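Putative Nitroreductase (PDB 3EO7) binds flavin mononucleotide and probably works as an FMN-dependent oxidoreductase. Local coordinates at residues 142-145 against 146-149; 217-221 against 222-226. All coordinates share one frame; numbering follows the deposited sequence.

Interaction 1. Residues 142-145 against 146-149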
# COMPACT_ATOMS: atom_id res chain seq x y z
N ASP A 142 -11.48 -25.63 11.80
CA ASP A 142 -11.60 -24.38 12.55
C ASP A 142 -10.22 -23.90 12.95
O ASP A 142 -9.60 -24.43 13.87
CB ASP A 142 -12.50 -24.47 13.78
CG ASP A 142 -12.95 -23.10 14.25
OD1 ASP A 142 -13.52 -22.36 13.42
OD2 ASP A 142 -12.74 -22.74 15.42
N VAL A 143 -9.81 -22.83 12.28
CA VAL A 143 -8.48 -22.25 12.39
C VAL A 143 -8.48 -20.92 13.15
O VAL A 143 -7.42 -20.33 13.37
CB VAL A 143 -7.89 -21.96 10.99
CG1 VAL A 143 -7.75 -23.26 10.14
CG2 VAL A 143 -8.73 -20.93 10.24
N TRP A 144 -9.66 -20.46 13.58
CA TRP A 144 -9.76 -19.12 14.17
C TRP A 144 -8.90 -18.95 15.43
O TRP A 144 -8.17 -17.94 15.55
CB TRP A 144 -11.22 -18.75 14.46
CG TRP A 144 -11.45 -17.29 14.55
CD1 TRP A 144 -11.59 -16.56 15.67
CD2 TRP A 144 -11.48 -16.37 13.46
NE1 TRP A 144 -11.78 -15.25 15.36
CE2 TRP A 144 -11.72 -15.10 14.00
CE3 TRP A 144 -11.39 -16.51 12.07
CZ2 TRP A 144 -11.86 -13.97 13.21
CZ3 TRP A 144 -11.52 -15.38 11.29
CH2 TRP A 144 -11.75 -14.13 11.86
N GLN A 145 -8.97 -19.90 16.35
CA GLN A 145 -8.17 -19.81 17.55
C GLN A 145 -6.67 -19.72 17.24
O GLN A 145 -5.95 -18.94 17.90
CB GLN A 145 -8.48 -20.92 18.54
CG GLN A 145 -7.71 -20.73 19.83
CD GLN A 145 -8.14 -21.67 20.90
OE1 GLN A 145 -9.33 -21.97 21.04
NE2 GLN A 145 -7.18 -22.13 21.69
N SER A 146 -6.20 -20.49 16.27
CA SER A 146 -4.79 -20.44 15.86
C SER A 146 -4.43 -19.03 15.34
O SER A 146 -3.33 -18.52 15.58
CB SER A 146 -4.44 -21.51 14.82
OG SER A 146 -5.15 -21.36 13.60
N LEU A 147 -5.36 -18.40 14.63
CA LEU A 147 -5.15 -17.05 14.13
C LEU A 147 -5.12 -16.08 15.30
O LEU A 147 -4.28 -15.18 15.35
CB LEU A 147 -6.21 -16.65 13.09
CG LEU A 147 -5.98 -15.26 12.46
CD1 LEU A 147 -4.57 -15.10 11.81
CD2 LEU A 147 -7.11 -15.02 11.45
N GLN A 148 -6.02 -16.26 16.26
CA GLN A 148 -6.02 -15.44 17.44
C GLN A 148 -4.70 -15.55 18.20
O GLN A 148 -4.10 -14.56 18.50
CB GLN A 148 -7.19 -15.81 18.35
CG GLN A 148 -8.56 -15.39 17.81
CD GLN A 148 -9.68 -15.80 18.70
OE1 GLN A 148 -9.98 -17.02 18.85
NE2 GLN A 148 -10.34 -14.80 19.33
N GLU A 149 -4.21 -16.76 18.43
CA GLU A 149 -2.93 -16.94 19.15
C GLU A 149 -1.77 -16.26 18.39
O GLU A 149 -0.92 -15.56 18.99
CB GLU A 149 -2.67 -18.44 19.37
CG GLU A 149 -3.64 -19.08 20.34
CD GLU A 149 -3.66 -20.61 20.29
OE1 GLU A 149 -3.20 -21.20 19.29
OE2 GLU A 149 -4.20 -21.22 21.24
O HOH W 1 -7.54 -23.06 15.53
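Val143 O, Trp144 O and Gln145 O accept in turn from Leu147 N, Gln148 N and Glu149 N, the i to i+4 bonds that open helix 144-150; the middle one, Gln148 N to Trp144 O, is 2.8 Å. Ser146 OG also turns back to Val143 O, but the 2.5 Å separation is very short and the serine has two deposited conformers, so that bond is doubtful. A water joins Asp142 O to Ser146 N, an amide of the first turn.

Among the side chains, Gln145 NE2 donates to Glu149 OE2 at 3.1 Å and 178°. The carboxylate oxygen lies in the plane of the donating amide, whereas the N-H arrives from above the carboxylate plane. With CG anti to the backbone N (chi1 -176°) and the chain extended, Gln145 stands out from the helix, and Glu149 leans back to bring its carboxylate to the amide.

Gln148 crosses Trp144 at about a right angle, its CD 3.7 Å from Trp144 CD1 and its amide turned 48° from the ring; its NE2 reaches Glu158 in a weak bond. Cut back to an alanine, this position would probably leave the indole's CD1 corner and Glu158 without their amide neighbour.

Trp144 NE1 bonds to Leu157 O. Val143, Trp144 and Leu147 pack on Val114 of strand 109-115, Leu147 and Gln148 meet Leu157 of helix 155-159, and Leu147 also touches Leu221 of helix 215-222.

Interaction 2. Residues 217-221 against 222-226; sequences AVNDL and LYIDP. With ACT (acetate ion), chain Q.
Tyr223 takes a positive phi of 64° and folds the chain back over Asn219 and Asp220, a position in such turns often filled by glycine. Two backbone bonds close the reversal. Tyr223 N donates to Asp220 O at 3.0 Å, bent to 136° and from above the carbonyl plane, while Ile224 N reaches Asn219 O in a straighter but weak bond of 3.3 Å. One residue earlier, Leu222 N still makes the ordinary helical bond to Val218 O.

Side-chain packing follows the same fold-back. Ile224 brings CG1 between its backbone N and carbonyl carbon (chi1 62°), which aims the branch at the last turn: CG1 lies 4.0 Å from Asn219 CB, and the CD1 methyl packs against the amide oxygen, 3.6 Å from Asn219 OD1. Leu222 CD2 meets Leu221 CD2 at 4.0 Å, and its other methyl faces Val218 more loosely. Leu222 and Val218 both reach Ile165 of strand 162-169.

The amide of Asn219 is held at both ends. OD1 accepts from Ala231 N of strand 229-239, and ND2 donates to an acetate oxygen at 2.8 Å in a nearly straight bond. Pro226 CB flanks that same oxygen at 3.3 Å; the ion probably came from the crystallisation liquor. A water lies between Asp220 OD1 and Ile224 O.

The paired 6-to-1 (weak here) and 5-to-2 bonds with a positive phi define a Schellman motif, which ends helix 215-222 and sends the chain toward strand 229-239; Ile224 packs back on Asn219 where the motif commonly has a hydrophobic pair.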
# COMPACT_ATOMS: atom_id res chain seq x y z
N ALA A 217 3.69 -18.52 12.79
CA ALA A 217 2.36 -19.05 13.07
C ALA A 217 1.37 -18.75 12.00
O ALA A 217 0.55 -19.62 11.65
CB ALA A 217 1.85 -18.51 14.43
N VAL A 218 1.40 -17.53 11.48
CA VAL A 218 0.46 -17.16 10.43
C VAL A 218 0.80 -17.93 9.16
O VAL A 218 -0.09 -18.45 8.49
CB VAL A 218 0.44 -15.66 10.19
CG1 VAL A 218 -0.48 -15.32 9.02
CG2 VAL A 218 0.01 -14.89 11.48
N ASN A 219 2.09 -18.02 8.84
CA ASN A 219 2.50 -18.71 7.62
C ASN A 219 2.19 -20.20 7.73
O ASN A 219 1.77 -20.81 6.78
CB ASN A 219 3.96 -18.40 7.29
CG ASN A 219 4.15 -16.91 6.95
OD1 ASN A 219 3.19 -16.25 6.53
ND2 ASN A 219 5.35 -16.37 7.20
N ASP A 220 2.38 -20.76 8.92
CA ASP A 220 2.00 -22.16 9.14
C ASP A 220 0.49 -22.37 8.96
O ASP A 220 0.05 -23.37 8.36
CB ASP A 220 2.41 -22.60 10.55
CG ASP A 220 3.93 -22.84 10.72
OD1 ASP A 220 4.70 -22.78 9.72
OD2 ASP A 220 4.35 -23.10 11.88
N LEU A 221 -0.29 -21.45 9.52
CA LEU A 221 -1.77 -21.48 9.51
C LEU A 221 -2.30 -21.51 8.08
O LEU A 221 -3.19 -22.28 7.75
CB LEU A 221 -2.33 -20.28 10.32
CG LEU A 221 -3.84 -19.99 10.25
CD1 LEU A 221 -4.36 -19.35 11.56
CD2 LEU A 221 -4.21 -19.13 9.13
N LEU A 222 -1.69 -20.71 7.21
CA LEU A 222 -2.04 -20.66 5.78
C LEU A 222 -1.50 -21.82 4.93
O LEU A 222 -1.95 -22.00 3.80
CB LEU A 222 -1.52 -19.38 5.16
CG LEU A 222 -2.22 -18.11 5.63
CD1 LEU A 222 -1.49 -16.88 5.03
CD2 LEU A 222 -3.71 -18.16 5.24
N TYR A 223 -0.55 -22.55 5.50
CA TYR A 223 0.12 -23.70 4.88
C TYR A 223 0.93 -23.29 3.64
O TYR A 223 0.93 -23.99 2.61
CB TYR A 223 -0.86 -24.83 4.57
CG TYR A 223 -0.16 -26.17 4.48
CD1 TYR A 223 0.41 -26.75 5.61
CD2 TYR A 223 -0.06 -26.85 3.27
CE1 TYR A 223 1.07 -27.97 5.54
CE2 TYR A 223 0.59 -28.07 3.19
CZ TYR A 223 1.16 -28.62 4.32
OH TYR A 223 1.80 -29.83 4.24
N ILE A 224 1.66 -22.19 3.78
CA ILE A 224 2.48 -21.67 2.71
C ILE A 224 3.97 -21.89 3.04
O ILE A 224 4.37 -22.02 4.21
CB ILE A 224 2.19 -20.16 2.44
CG1 ILE A 224 2.49 -19.29 3.66
CG2 ILE A 224 0.76 -20.04 1.92
CD1 ILE A 224 2.32 -17.82 3.43
N ASP A 225 4.79 -21.93 2.00
CA ASP A 225 6.23 -22.12 2.16
C ASP A 225 6.84 -20.78 2.52
O ASP A 225 6.91 -19.89 1.67
CB ASP A 225 6.80 -22.64 0.83
CG ASP A 225 8.28 -22.81 0.84
OD1 ASP A 225 8.95 -22.35 1.77
OD2 ASP A 225 8.81 -23.37 -0.15
N PRO A 226 7.37 -20.62 3.75
CA PRO A 226 7.87 -19.31 4.13
C PRO A 226 9.14 -18.81 3.44
O PRO A 226 9.51 -17.66 3.61
CB PRO A 226 8.04 -19.42 5.64
CG PRO A 226 8.24 -20.74 5.91
CD PRO A 226 7.48 -21.57 4.87
C ACT Q . 8.48 -17.33 8.86
O ACT Q . 7.41 -17.86 8.43
OXT ACT Q . 8.79 -16.13 8.35
CH3 ACT Q . 9.28 -18.26 9.78
O HOH W 2 4.86 -22.62 6.98

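Overall arrangement
Interactions 1 and 2 are successive along the chain, the start of helix 144-150 and the end of helix 215-222, yet their centres lie only 13 Å apart. Leu221 is the link: its CD1 sits 3.4 Å from Leu147 N and 3.7 Å from Val143 O, so a residue of the last turn of one helix packs on the first turn of the other. Its still closer approach to Ser146 OG is doubtful, given that serine's two conformers. Both contacts belong to the first of the two nitroreductase-like regions, their centres about 26 and 22 Å from the chain centre, and both are away from the FMN pocket. They join peripheral helices to the antiparallel sheet containing strands 109-115, 162-169 and 229-239.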